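Side-chain contacts in fructose-bisphosphate aldolase (Slackia heliotrinireducens, PDB 4MOZ), which belongs to the DeoC/LacD family of aldolases and folds as a TIM barrel of eight parallel strands: residues F40-K45 with E66-I71; N50-G55 with I273-L278. One frame throughout, in Å; residues are numbered along the deposited sequence.

How the interactions relate
Both contacts gather at the C-terminal end of the first barrel strand, their centres about 9 Å apart, and both are buried. Interaction 1 lies nearer the barrel core, about 12 Å from the centre of the chain, and joins the strand end to helix 66-74 chiefly through apolar side chains, with no hydrogen bond between the two segments. Interaction 2, about 18 Å from that centre and with partly exposed Gln275 at its margin, ties the loop that leads toward helix 66-74 to the end of helix 271-274; an aromatic stack is combined with an amide hydrogen bond and a bridging water. The two meet where His67 NE2 lies 3.1 Å from Arg276 O, a weak hydrogen bond.

Interaction 1: residues F40-K45 with E66-I71; sequences FACDQK and EHLFKI
Phe40, Cys42, Leu68 and Ile71 bring the end of strand 37-41 against one side of helix 66-74; the contact is buried and its side-chain packing is apolar. Its aromatic part is the Phe40 ring. With CG anti to the backbone N (chi1 178°), the ring extends from the strand to the helix, where Phe40 CE2 lies 3.7 Å from the CG2 branch of Ile71. That methyl meets the ring obliquely, and the two side chains cross at about a right angle. In the plane of the ring, at its edge, Phe40 CE2 also approaches the carbonyl O of Leu68 at 3.4 Å, so the weakly positive rim of the phenyl faces a helix carbonyl. A large flat residue suits this place because it spans the gap between strand and helix, and beta-branched Ile71 sets a methyl against it.

The second part is sulfur-aliphatic. Cys42 SG sits 3.9 Å from Leu68 CB, while the CD1 methyl of Leu68 reaches Cys42 CB, also at 3.9 Å; the forked leucine thus packs along the whole short side chain. The compact thiol also touches one face of the Phe40 ring, filling the corner that ring and leucine make. Met80 of strand 79-82 touches both Cys42 and Leu68. Here the first TIM-barrel strand meets helix 66-74, which follows a short helix and a long loop: the strand-to-helix packing of a beta-alpha-beta crossover leading into strand 79-82.

Interaction 2: residues N50-G55 with I273-L278; sequences NGDFYG and IHQRSL
The backbones of the loop 50-55 and of the end of helix 271-274 come nearest at Phe53 and Gln275, with 6.6 Å between their CA atoms. Across this gap the Phe53 and His274 rings form an offset stack, centroids 4.4 Å apart and planes only 5° from parallel. Phe53 CE2 lies 3.4 Å from His274 CE1, each atom above the other ring toward its rim. The imidazole of His274 takes the hindered place between its backbone N and carbonyl carbon (chi1 64°), and His274 CE1 meets Asp52 O in the ring plane at 3.5 Å. Its nitrogens look outside the pair: ND1 is hydrogen-bonded to Asp62, and NE2 weakly to Gln44. Phenylalanine offers the imidazole a flat apolar face; histidine adds a polar rim.

The extended Gln275 chain carries its amide to the same carbonyl and to a water. Gln275 NE2 donates to Asp52 O at 3.2 Å, with an N-H...O angle of 154°, from a position tilted out of the carbonyl plane. The water accepts from Gln275 NE2 at 2.8 Å and donates to Asp52 OD1 at 2.9 Å. The Asp52 carboxylate is held chiefly from outside the pair, by a hydrogen bond between OD2 and His48 and a salt bridge between OD1 and Arg271. In this TIM barrel, the contact packs the loop beyond the first strand against the short helix beyond the eighth, where those two strands adjoin.

Interaction 1: residues F40-K45 with E66-I71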
# COMPACT_ATOMS: atom_id res chain seq x y z
N PHE C 40 8.09 -32.41 7.47
CA PHE C 40 7.87 -32.29 8.90
C PHE C 40 7.48 -30.84 9.21
O PHE C 40 8.32 -29.92 9.14
CB PHE C 40 9.12 -32.74 9.66
CG PHE C 40 9.03 -32.61 11.17
CD1 PHE C 40 7.83 -32.84 11.84
CD2 PHE C 40 10.16 -32.29 11.91
CE1 PHE C 40 7.76 -32.72 13.22
CE2 PHE C 40 10.10 -32.17 13.29
CZ PHE C 40 8.90 -32.39 13.95
N ALA C 41 6.20 -30.64 9.52
CA ALA C 41 5.63 -29.32 9.75
C ALA C 41 5.86 -28.85 11.19
O ALA C 41 5.41 -29.49 12.15
CB ALA C 41 4.15 -29.31 9.40
N CYS C 42 6.54 -27.72 11.33
CA CYS C 42 6.88 -27.15 12.63
C CYS C 42 6.49 -25.67 12.71
O CYS C 42 7.16 -24.88 13.38
CB CYS C 42 8.39 -27.29 12.89
SG CYS C 42 8.97 -29.00 12.96
N ASP C 43 5.40 -25.31 12.04
CA ASP C 43 4.97 -23.92 11.94
C ASP C 43 3.77 -23.60 12.85
O ASP C 43 3.31 -22.45 12.89
CB ASP C 43 4.62 -23.60 10.49
CG ASP C 43 3.43 -24.40 9.97
OD1 ASP C 43 3.39 -25.64 10.18
OD2 ASP C 43 2.52 -23.80 9.35
N GLN C 44 3.29 -24.59 13.58
CA GLN C 44 2.05 -24.45 14.36
C GLN C 44 2.15 -23.64 15.67
O GLN C 44 1.12 -23.39 16.31
CB GLN C 44 1.41 -25.83 14.60
CG GLN C 44 0.91 -26.50 13.33
CD GLN C 44 0.53 -27.96 13.53
OE1 GLN C 44 1.32 -28.75 14.05
NE2 GLN C 44 -0.67 -28.33 13.09
N LYS C 45 3.35 -23.23 16.07
CA LYS C 45 3.50 -22.35 17.24
C LYS C 45 2.83 -20.99 17.03
O LYS C 45 2.38 -20.37 17.99
CB LYS C 45 4.97 -22.13 17.61
CG LYS C 45 5.62 -23.29 18.35
CD LYS C 45 7.11 -23.05 18.56
CE LYS C 45 7.38 -22.19 19.78
NZ LYS C 45 6.94 -22.86 21.04
N GLU C 66 13.13 -26.75 21.12
CA GLU C 66 14.29 -27.50 20.63
C GLU C 66 13.93 -28.96 20.30
O GLU C 66 14.58 -29.60 19.47
CB GLU C 66 15.46 -27.43 21.61
CG GLU C 66 16.79 -27.78 20.95
CD GLU C 66 18.00 -27.59 21.84
OE1 GLU C 66 17.89 -26.97 22.92
OE2 GLU C 66 19.08 -28.07 21.45
N HIS C 67 12.88 -29.46 20.95
CA HIS C 67 12.25 -30.74 20.63
C HIS C 67 12.08 -30.94 19.15
O HIS C 67 12.42 -32.00 18.61
CB HIS C 67 10.91 -30.82 21.35
CG HIS C 67 10.22 -32.16 21.26
ND1 HIS C 67 10.76 -33.29 21.73
CD2 HIS C 67 8.96 -32.50 20.76
CE1 HIS C 67 9.91 -34.31 21.53
NE2 HIS C 67 8.80 -33.82 20.94
N LEU C 68 11.57 -29.91 18.46
CA LEU C 68 11.32 -29.99 17.02
C LEU C 68 12.61 -30.23 16.23
O LEU C 68 12.63 -31.02 15.29
CB LEU C 68 10.62 -28.72 16.52
CG LEU C 68 9.34 -28.29 17.25
CD1 LEU C 68 8.88 -26.91 16.79
CD2 LEU C 68 8.22 -29.31 17.08
N PHE C 69 13.68 -29.55 16.63
CA PHE C 69 14.95 -29.66 15.93
C PHE C 69 15.66 -30.98 16.23
O PHE C 69 16.36 -31.52 15.37
CB PHE C 69 15.84 -28.46 16.23
CG PHE C 69 15.36 -27.18 15.60
CD1 PHE C 69 14.40 -26.39 16.23
CD2 PHE C 69 15.87 -26.77 14.36
CE1 PHE C 69 13.95 -25.21 15.64
CE2 PHE C 69 15.42 -25.60 13.78
CZ PHE C 69 14.47 -24.82 14.42
N LYS C 70 15.47 -31.50 17.44
CA LYS C 70 15.99 -32.81 17.82
C LYS C 70 15.33 -33.91 16.99
O LYS C 70 16.01 -34.84 16.54
CB LYS C 70 15.79 -33.07 19.31
CG LYS C 70 16.65 -32.23 20.25
CD LYS C 70 16.38 -32.64 21.69
CE LYS C 70 16.99 -31.68 22.69
NZ LYS C 70 18.44 -31.90 22.88
N ILE C 71 14.02 -33.80 16.80
CA ILE C 71 13.25 -34.74 15.98
C ILE C 71 13.73 -34.71 14.53
O ILE C 71 14.00 -35.76 13.95
CB ILE C 71 11.74 -34.45 16.04
CG1 ILE C 71 11.20 -34.70 17.45
CG2 ILE C 71 10.99 -35.33 15.05
CD1 ILE C 71 9.83 -34.11 17.71

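Interaction 2: residues N50-G55 with I273-L278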
# COMPACT_ATOMS: atom_id res chain seq x y z
N ASN C 50 0.09 -22.02 21.53
CA ASN C 50 0.70 -23.08 22.32
C ASN C 50 -0.21 -24.31 22.45
O ASN C 50 0.10 -25.25 23.18
CB ASN C 50 1.12 -22.56 23.70
CG ASN C 50 2.32 -23.30 24.27
OD1 ASN C 50 3.25 -23.65 23.53
ND2 ASN C 50 2.32 -23.54 25.58
N GLY C 51 -1.33 -24.29 21.73
CA GLY C 51 -2.32 -25.37 21.76
C GLY C 51 -1.82 -26.75 21.34
O GLY C 51 -2.26 -27.76 21.89
N ASP C 52 -0.89 -26.79 20.38
CA ASP C 52 -0.34 -28.06 19.92
C ASP C 52 0.90 -28.52 20.68
O ASP C 52 1.44 -29.59 20.40
CB ASP C 52 -0.02 -28.00 18.42
CG ASP C 52 -1.25 -27.73 17.57
OD1 ASP C 52 -2.37 -28.10 17.97
OD2 ASP C 52 -1.07 -27.14 16.48
N PHE C 53 1.36 -27.72 21.64
CA PHE C 53 2.67 -27.97 22.27
C PHE C 53 2.65 -28.18 23.78
O PHE C 53 3.66 -28.57 24.36
CB PHE C 53 3.66 -26.87 21.88
CG PHE C 53 3.88 -26.76 20.40
CD1 PHE C 53 3.02 -26.01 19.61
CD2 PHE C 53 4.94 -27.43 19.80
CE1 PHE C 53 3.20 -25.92 18.24
CE2 PHE C 53 5.14 -27.34 18.43
CZ PHE C 53 4.27 -26.58 17.65
N TYR C 54 1.50 -27.92 24.40
CA TYR C 54 1.33 -28.11 25.85
C TYR C 54 -0.14 -28.39 26.16
O TYR C 54 -1.02 -27.72 25.63
CB TYR C 54 1.81 -26.88 26.63
CG TYR C 54 1.65 -27.00 28.13
CD1 TYR C 54 2.63 -27.62 28.91
CD2 TYR C 54 0.52 -26.49 28.78
CE1 TYR C 54 2.48 -27.73 30.29
CE2 TYR C 54 0.36 -26.60 30.16
CZ TYR C 54 1.35 -27.22 30.91
OH TYR C 54 1.21 -27.34 32.27
N GLY C 55 -0.38 -29.37 27.02
CA GLY C 55 -1.73 -29.77 27.38
C GLY C 55 -1.90 -31.27 27.51
O GLY C 55 -0.94 -32.03 27.34
N ILE C 273 3.56 -36.04 15.04
CA ILE C 273 4.94 -36.35 15.38
C ILE C 273 5.36 -35.69 16.70
O ILE C 273 5.69 -36.39 17.67
CB ILE C 273 5.93 -35.93 14.26
CG1 ILE C 273 5.70 -36.78 13.01
CG2 ILE C 273 7.36 -36.06 14.75
CD1 ILE C 273 6.35 -36.21 11.75
N HIS C 274 5.32 -34.36 16.75
CA HIS C 274 5.96 -33.63 17.84
C HIS C 274 5.29 -33.70 19.19
O HIS C 274 5.94 -33.45 20.20
CB HIS C 274 6.33 -32.19 17.46
CG HIS C 274 5.15 -31.30 17.15
ND1 HIS C 274 4.25 -30.92 18.09
CD2 HIS C 274 4.76 -30.67 15.96
CE1 HIS C 274 3.33 -30.12 17.53
NE2 HIS C 274 3.64 -29.97 16.22
N GLN C 275 4.01 -34.06 19.23
CA GLN C 275 3.31 -34.25 20.52
C GLN C 275 3.76 -35.51 21.29
O GLN C 275 3.41 -35.68 22.47
CB GLN C 275 1.80 -34.24 20.34
CG GLN C 275 1.25 -32.87 19.97
CD GLN C 275 -0.25 -32.85 19.74
OE1 GLN C 275 -0.90 -33.89 19.70
NE2 GLN C 275 -0.80 -31.66 19.59
N ARG C 276 4.53 -36.37 20.63
CA ARG C 276 5.05 -37.58 21.25
C ARG C 276 6.42 -37.31 21.87
O ARG C 276 7.07 -36.31 21.56
CB ARG C 276 5.17 -38.69 20.20
CG ARG C 276 3.84 -39.13 19.60
CD ARG C 276 4.05 -39.99 18.37
NE ARG C 276 2.82 -40.10 17.59
CZ ARG C 276 1.91 -41.06 17.73
NH1 ARG C 276 0.83 -41.06 16.96
NH2 ARG C 276 2.07 -42.03 18.63
N SER C 277 6.85 -38.21 22.76
CA SER C 277 8.19 -38.15 23.34
C SER C 277 9.23 -38.27 22.23
O SER C 277 8.94 -38.82 21.17
CB SER C 277 8.38 -39.29 24.35
OG SER C 277 8.39 -40.55 23.70
N LEU C 278 10.43 -37.75 22.49
CA LEU C 278 11.49 -37.72 21.48
C LEU C 278 11.70 -39.08 20.79
O LEU C 278 11.71 -39.15 19.56
CB LEU C 278 12.80 -37.18 22.08
CG LEU C 278 14.04 -37.04 21.17
CD1 LEU C 278 13.77 -36.17 19.95
CD2 LEU C 278 15.23 -36.52 21.95
O HOH W 1 -3.31 -30.51 19.31